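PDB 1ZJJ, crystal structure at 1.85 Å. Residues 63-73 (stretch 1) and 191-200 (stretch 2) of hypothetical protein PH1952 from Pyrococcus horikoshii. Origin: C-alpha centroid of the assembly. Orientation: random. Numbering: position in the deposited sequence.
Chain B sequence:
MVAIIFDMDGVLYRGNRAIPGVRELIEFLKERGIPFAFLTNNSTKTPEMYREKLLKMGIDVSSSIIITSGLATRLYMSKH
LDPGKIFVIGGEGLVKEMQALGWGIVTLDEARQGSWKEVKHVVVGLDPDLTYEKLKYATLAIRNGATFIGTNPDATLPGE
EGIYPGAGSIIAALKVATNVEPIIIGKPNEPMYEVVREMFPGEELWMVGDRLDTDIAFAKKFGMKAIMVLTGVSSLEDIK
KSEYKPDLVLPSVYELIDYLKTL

Stretch 1 63-73: SSIIITSGLAT
Stretch 2 (191-200) PMYEVVREMF

The contact between residues 63-73 and 191-200 is a largely apolar packing of a strand and the start of a helix against one face of a second helix, with no hydrogen bond crossing between them.

Stretch 1 opens with a 3-10 segment at Ser63 and Ser64, where Ile66 N bonds to Ser63 O (3.2 Å). It then extends through Ile66 (phi/psi -101/111°) and Ile67 (-106/119°) and turns into a helix at Ser69. Thr68 (-105/160°, chi1 p) is the N-cap: its OG1 accepts from Leu71 N at 3.1 Å, satisfying an amide that has no helical carbonyl partner. Ala72 N to Thr68 O (3.0 Å) and Thr73 N to Ser69 O (2.8 Å) begin the helical ladder, and Thr73 OG1, chi1 m, also donates to Ser69 O (2.7 Å).

Stretch 2 is the last part of a helix that begins earlier in the chain and runs through Met199, with phi/psi near -65/-40°; Phe200 (-123/86°) leaves it. The strand runs nearly antiparallel to this helix, at 160° and 10.2 Å between axes, whereas the helix begun at Ser69 crosses it almost perpendicularly, at 86° and 9.6 Å. Ile67 CA lies 8.2 Å from Val196 CA, and Ala72 CA comes to 6.0 Å from Met192 CA, a closeness that suits alanine's single methyl.

Strand alternation directs Ile67 toward the helix and Ile66 away. Ile67 (m, t) is branched enough to reach several partners: its CG2 meets Val195 CG1 at 3.9 Å, while its CD1 lies 4.5 Å from Val196 CG2 and only 3.2 Å from Met199 CE, a very tight approach. The CA-to-CB bond of Met199 points toward stretch 1; its side chain is extended through chi1 and chi2 (t, t) and bends at chi3 (m), and its CE also lies 4.2 Å from Ser64 O.

At the other end, Met192 (t, p, chi3 129°) leaves its backbone sideways, but its flexible thioether brings the tip nearer. Its SD touches Ala72 CB at 3.5 Å, and its CE lies 3.9 Å from Ser69 CA, beside the strand-to-helix turn. Val195 (t) points toward stretch 1 between these two methionines in sequence; its CG2 packs 3.9 Å from Ala72 CB, so its two methyls serve different neighbours. The spacing of Met192, Val195, Val196 and Met199 by three or four residues gathers them along one side of the helix.

Two side-chain hydrogen bonds within stretch 2 lie outside this contact: Arg197 NE donates to Tyr193 OH (3.2 Å), and Arg197 NH1 to Phe200 O (2.6 Å), tying down the chain as the helix ends. The two stretches bury 399 Å² between them, both sides summed.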

# COMPACT_ATOMS: atom_id res chain seq x y z
N SER B 63 16.40 -29.50 1.79
CA SER B 63 16.11 -28.10 1.48
C SER B 63 16.18 -27.91 -0.04
O SER B 63 15.73 -26.89 -0.56
CB SER B 63 17.13 -27.19 2.16
OG SER B 63 18.43 -27.44 1.65
N SER B 64 16.71 -28.90 -0.75
CA SER B 64 16.82 -28.79 -2.20
C SER B 64 15.47 -28.86 -2.93
O SER B 64 15.37 -28.43 -4.07
CB SER B 64 17.77 -29.85 -2.76
OG SER B 64 17.20 -31.15 -2.71
N ILE B 65 14.44 -29.40 -2.28
CA ILE B 65 13.14 -29.45 -2.94
C ILE B 65 12.19 -28.40 -2.37
O ILE B 65 10.99 -28.42 -2.64
CB ILE B 65 12.50 -30.87 -2.87
CG1 ILE B 65 12.37 -31.34 -1.42
CG2 ILE B 65 13.35 -31.85 -3.66
CD1 ILE B 65 11.18 -30.77 -0.70
N ILE B 66 12.73 -27.49 -1.56
CA ILE B 66 11.94 -26.42 -0.96
C ILE B 66 12.16 -25.13 -1.75
O ILE B 66 13.25 -24.54 -1.71
CB ILE B 66 12.34 -26.15 0.51
CG1 ILE B 66 12.09 -27.41 1.35
CG2 ILE B 66 11.53 -24.97 1.07
CD1 ILE B 66 12.48 -27.27 2.82
N ILE B 67 11.13 -24.68 -2.47
CA ILE B 67 11.22 -23.47 -3.27
C ILE B 67 10.47 -22.32 -2.61
O ILE B 67 9.26 -22.40 -2.40
CB ILE B 67 10.63 -23.70 -4.67
CG1 ILE B 67 11.30 -24.90 -5.32
CG2 ILE B 67 10.81 -22.45 -5.53
CD1 ILE B 67 10.64 -25.33 -6.60
N THR B 68 11.20 -21.26 -2.29
CA THR B 68 10.63 -20.08 -1.66
C THR B 68 10.53 -19.00 -2.73
O THR B 68 11.23 -19.05 -3.75
CB THR B 68 11.52 -19.56 -0.53
OG1 THR B 68 12.79 -19.19 -1.07
CG2 THR B 68 11.73 -20.64 0.53
N SER B 69 9.67 -18.01 -2.51
CA SER B 69 9.56 -16.94 -3.49
C SER B 69 10.90 -16.23 -3.61
O SER B 69 11.25 -15.73 -4.68
CB SER B 69 8.46 -15.94 -3.09
OG SER B 69 8.72 -15.32 -1.85
N GLY B 70 11.66 -16.20 -2.52
CA GLY B 70 12.97 -15.55 -2.54
C GLY B 70 13.92 -16.26 -3.48
O GLY B 70 14.68 -15.63 -4.22
N LEU B 71 13.90 -17.59 -3.45
CA LEU B 71 14.80 -18.31 -4.32
C LEU B 71 14.31 -18.18 -5.75
O LEU B 71 15.09 -18.00 -6.69
CB LEU B 71 14.80 -19.78 -3.90
CG LEU B 71 15.41 -20.69 -4.97
CD1 LEU B 71 16.93 -20.55 -5.06
CD2 LEU B 71 15.13 -22.17 -4.72
N ALA B 72 13.00 -18.22 -5.97
CA ALA B 72 12.44 -18.02 -7.31
C ALA B 72 12.80 -16.63 -7.84
O ALA B 72 13.04 -16.46 -9.04
CB ALA B 72 10.92 -18.20 -7.27
N THR B 73 12.83 -15.64 -6.95
CA THR B 73 13.16 -14.28 -7.35
C THR B 73 14.61 -14.21 -7.82
O THR B 73 14.90 -13.62 -8.86
CB THR B 73 12.93 -13.29 -6.18
OG1 THR B 73 11.54 -13.28 -5.82
CG2 THR B 73 13.33 -11.88 -6.57
N PRO B 191 6.72 -16.52 -13.24
CA PRO B 191 8.11 -16.75 -12.84
C PRO B 191 8.26 -17.95 -11.90
O PRO B 191 9.24 -18.70 -11.97
CB PRO B 191 8.49 -15.44 -12.15
CG PRO B 191 7.66 -14.43 -12.88
CD PRO B 191 6.32 -15.13 -12.97
N MET B 192 7.27 -18.13 -11.02
CA MET B 192 7.29 -19.24 -10.07
C MET B 192 7.12 -20.55 -10.82
O MET B 192 7.76 -21.55 -10.50
CB MET B 192 6.16 -19.09 -9.05
CG MET B 192 6.35 -19.92 -7.79
SD MET B 192 7.66 -19.24 -6.76
CE MET B 192 6.84 -19.16 -5.19
N TYR B 193 6.26 -20.55 -11.83
CA TYR B 193 6.03 -21.75 -12.63
C TYR B 193 7.30 -22.09 -13.39
O TYR B 193 7.65 -23.25 -13.55
CB TYR B 193 4.88 -21.53 -13.63
CG TYR B 193 4.58 -22.76 -14.47
CD1 TYR B 193 3.99 -23.89 -13.89
CD2 TYR B 193 4.91 -22.80 -15.82
CE1 TYR B 193 3.74 -25.03 -14.64
CE2 TYR B 193 4.66 -23.94 -16.58
CZ TYR B 193 4.09 -25.05 -15.99
OH TYR B 193 3.87 -26.19 -16.73
N GLU B 194 7.98 -21.06 -13.87
CA GLU B 194 9.22 -21.27 -14.62
C GLU B 194 10.21 -22.01 -13.74
O GLU B 194 10.93 -22.88 -14.22
CB GLU B 194 9.80 -19.92 -15.07
CG GLU B 194 11.16 -20.05 -15.73
CD GLU B 194 11.61 -18.75 -16.38
OE1 GLU B 194 11.47 -17.68 -15.76
OE2 GLU B 194 12.12 -18.81 -17.52
N VAL B 195 10.25 -21.69 -12.45
CA VAL B 195 11.16 -22.36 -11.54
C VAL B 195 10.78 -23.83 -11.31
O VAL B 195 11.65 -24.71 -11.31
CB VAL B 195 11.24 -21.63 -10.18
CG1 VAL B 195 12.04 -22.45 -9.19
CG2 VAL B 195 11.89 -20.27 -10.37
N VAL B 196 9.50 -24.09 -11.11
CA VAL B 196 9.02 -25.46 -10.91
C VAL B 196 9.34 -26.30 -12.14
O VAL B 196 9.82 -27.42 -12.03
CB VAL B 196 7.48 -25.48 -10.67
CG1 VAL B 196 6.96 -26.91 -10.73
CG2 VAL B 196 7.15 -24.85 -9.32
N ARG B 197 9.06 -25.74 -13.31
CA ARG B 197 9.29 -26.42 -14.58
C ARG B 197 10.73 -26.79 -14.83
O ARG B 197 11.04 -27.84 -15.40
CB ARG B 197 8.82 -25.55 -15.74
CG ARG B 197 7.54 -26.04 -16.33
CD ARG B 197 7.71 -27.48 -16.72
NE ARG B 197 6.43 -28.11 -16.97
CZ ARG B 197 6.19 -29.41 -16.81
NH1 ARG B 197 7.13 -30.24 -16.40
NH2 ARG B 197 4.98 -29.85 -17.08
N GLU B 198 11.61 -25.89 -14.42
CA GLU B 198 13.04 -26.05 -14.55
C GLU B 198 13.51 -27.25 -13.72
O GLU B 198 14.41 -27.99 -14.11
CB GLU B 198 13.70 -24.73 -14.09
CG GLU B 198 15.18 -24.78 -13.72
CD GLU B 198 16.06 -25.21 -14.85
OE1 GLU B 198 15.69 -25.00 -16.02
OE2 GLU B 198 17.14 -25.76 -14.56
N MET B 199 12.86 -27.45 -12.57
CA MET B 199 13.20 -28.56 -11.67
C MET B 199 12.64 -29.89 -12.19
O MET B 199 13.29 -30.92 -12.13
CB MET B 199 12.65 -28.30 -10.28
CG MET B 199 13.01 -29.37 -9.27
SD MET B 199 12.39 -29.00 -7.61
CE MET B 199 13.01 -27.34 -7.39
N PHE B 200 11.41 -29.84 -12.69
CA PHE B 200 10.76 -31.02 -13.22
C PHE B 200 10.36 -30.71 -14.67
O PHE B 200 9.25 -30.30 -14.94
CB PHE B 200 9.51 -31.33 -12.40
CG PHE B 200 9.76 -31.45 -10.93
CD1 PHE B 200 10.41 -32.55 -10.39
CD2 PHE B 200 9.35 -30.42 -10.08
CE1 PHE B 200 10.66 -32.64 -9.02
CE2 PHE B 200 9.60 -30.50 -8.71
CZ PHE B 200 10.25 -31.60 -8.18